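PDB 3H92: uncharacterized ATP-binding protein MJECL15, which is of unknown function but probably binds ATP, the fragment here being a C-terminal domain of the helix-turn-helix clan. Local coordinates for residues G30-Y33 with D34-L37. Numbering follows the deposited sequence.
Sequences GINY and DEVL
Tyr-33 and Leu-37 meet one turn apart at the N-terminus of helix 33-45, where Asn-32 holds the N-cap position, a compact example of side chains packing over the backbone bonds of a helix's first turn. With CG anti to the backbone N (chi1 -180°), beside the carbonyl carbon, the tyrosine ring reaches across the start of that turn to Leu-37. There CE1 of Tyr-33 approaches CD1 of Leu-37 at 3.7 Å, the two side chains slanting past each other. OD1 of Asp-34 lies in the ring plane at the edge, 3.4 Å from Tyr-33 CD1, while the carboxylate as a whole is turned 56° from the ring. Were Tyr-33 replaced by an alanine, Leu-37 CD1 would probably lose its aromatic neighbour and Asp-34 OD1 the ring edge it lies against. Ile-31 CG2 meets Val-36 CG2 at 3.3 Å, closer than an ordinary methyl contact, and both residues also touch Val-24, tying the loop and new helix to helix 8-27. The backbone closes the first turn: Leu-37 N gives a 2.8 Å hydrogen bond to Tyr-33 O, while Asn-32 O accepts a weak bond from Glu-35 N and a straighter one from Val-36 N, 3.0 Å long and in the carbonyl plane.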
ATOM      1  N   GLY A  30      11.774  -5.923   9.862  1.00 58.15           N
ATOM      2  CA  GLY A  30      12.282  -4.845   9.006  1.00 56.62           C
ATOM      3  C   GLY A  30      11.324  -3.709   8.667  1.00 55.03           C
ATOM      4  O   GLY A  30      11.781  -2.611   8.307  1.00 55.48           O
ATOM      5  N   ILE A  31      10.012  -3.952   8.757  1.00 52.82           N
ATOM      6  CA  ILE A  31       9.004  -2.980   8.336  1.00 50.72           C
ATOM      7  C   ILE A  31       8.155  -2.611   9.536  1.00 50.18           C
ATOM      8  O   ILE A  31       7.551  -3.487  10.150  1.00 49.85           O
ATOM      9  CB  ILE A  31       8.085  -3.567   7.245  1.00 50.62           C
ATOM     10  CG1 ILE A  31       8.864  -4.399   6.227  1.00 49.40           C
ATOM     11  CG2 ILE A  31       7.391  -2.484   6.499  1.00 49.34           C
ATOM     12  CD1 ILE A  31       9.510  -3.588   5.150  1.00 49.09           C
ATOM     13  N   ASN A  32       8.110  -1.321   9.882  1.00 49.52           N
ATOM     14  CA  ASN A  32       7.216  -0.879  10.924  1.00 49.26           C
ATOM     15  C   ASN A  32       5.831  -0.810  10.342  1.00 47.78           C
ATOM     16  O   ASN A  32       5.559  -0.073   9.403  1.00 46.43           O
ATOM     17  CB  ASN A  32       7.566   0.498  11.576  1.00 50.00           C
ATOM     18  CG  ASN A  32       6.476   0.954  12.643  1.00 52.74           C
ATOM     19  OD1 ASN A  32       6.165   0.212  13.591  1.00 56.71           O
ATOM     20  ND2 ASN A  32       5.909   2.166  12.472  1.00 54.85           N
ATOM     21  N   TYR A  33       4.985  -1.615  10.940  1.00 46.81           N
ATOM     22  CA  TYR A  33       3.568  -1.550  10.756  1.00 46.69           C
ATOM     23  C   TYR A  33       2.940  -0.148  10.766  1.00 46.70           C
ATOM     24  O   TYR A  33       2.150   0.229   9.893  1.00 46.61           O
ATOM     25  CB  TYR A  33       2.939  -2.370  11.862  1.00 46.06           C
ATOM     26  CG  TYR A  33       1.449  -2.394  11.785  1.00 45.15           C
ATOM     27  CD1 TYR A  33       0.691  -1.390  12.370  1.00 45.90           C
ATOM     28  CD2 TYR A  33       0.790  -3.418  11.118  1.00 41.84           C
ATOM     29  CE1 TYR A  33      -0.706  -1.423  12.302  1.00 45.76           C
ATOM     30  CE2 TYR A  33      -0.580  -3.465  11.052  1.00 42.36           C
ATOM     31  CZ  TYR A  33      -1.327  -2.464  11.642  1.00 42.32           C
ATOM     32  OH  TYR A  33      -2.702  -2.506  11.576  1.00 42.09           O
ATOM     33  N   ASP A  34       3.253   0.612  11.787  1.00 47.12           N
ATOM     34  CA  ASP A  34       2.612   1.907  11.967  1.00 47.92           C
ATOM     35  C   ASP A  34       2.999   2.924  10.842  1.00 47.03           C
ATOM     36  O   ASP A  34       2.199   3.797  10.501  1.00 46.92           O
ATOM     37  CB  ASP A  34       2.871   2.428  13.423  1.00 48.85           C
ATOM     38  CG  ASP A  34       1.704   2.068  14.431  1.00 50.77           C
ATOM     39  OD1 ASP A  34       0.602   1.625  13.959  1.00 50.13           O
ATOM     40  OD2 ASP A  34       1.892   2.298  15.679  1.00 52.40           O
ATOM     41  N   GLU A  35       4.196   2.753  10.271  1.00 45.97           N
ATOM     42  CA  GLU A  35       4.714   3.527   9.129  1.00 45.64           C
ATOM     43  C   GLU A  35       4.139   3.045   7.820  1.00 43.52           C
ATOM     44  O   GLU A  35       3.952   3.839   6.908  1.00 43.30           O
ATOM     45  CB  GLU A  35       6.209   3.321   8.966  1.00 46.76           C
ATOM     46  CG  GLU A  35       7.119   4.056   9.902  1.00 51.30           C
ATOM     47  CD  GLU A  35       8.599   3.719   9.584  1.00 59.81           C
ATOM     48  OE1 GLU A  35       9.030   2.537   9.832  1.00 64.54           O
ATOM     49  OE2 GLU A  35       9.329   4.632   9.083  1.00 64.05           O
ATOM     50  N   VAL A  36       3.937   1.732   7.709  1.00 41.18           N
ATOM     51  CA  VAL A  36       3.150   1.190   6.614  1.00 39.65           C
ATOM     52  C   VAL A  36       1.745   1.762   6.646  1.00 38.16           C
ATOM     53  O   VAL A  36       1.306   2.235   5.606  1.00 38.45           O
ATOM     54  CB  VAL A  36       3.162  -0.361   6.575  1.00 39.76           C
ATOM     55  CG1 VAL A  36       2.145  -0.903   5.569  1.00 34.48           C
ATOM     56  CG2 VAL A  36       4.563  -0.840   6.239  1.00 38.91           C
ATOM     57  N   LEU A  37       1.072   1.800   7.809  1.00 37.07           N
ATOM     58  CA  LEU A  37      -0.299   2.389   7.874  1.00 36.71           C
ATOM     59  C   LEU A  37      -0.271   3.803   7.417  1.00 36.11           C
ATOM     60  O   LEU A  37      -1.143   4.221   6.654  1.00 37.01           O
ATOM     61  CB  LEU A  37      -0.967   2.418   9.255  1.00 36.12           C
ATOM     62  CG  LEU A  37      -1.716   1.237   9.870  1.00 39.24           C
ATOM     63  CD1 LEU A  37      -2.407   1.686  11.207  1.00 36.83           C
ATOM     64  CD2 LEU A  37      -2.699   0.541   8.895  1.00 36.74           C
TER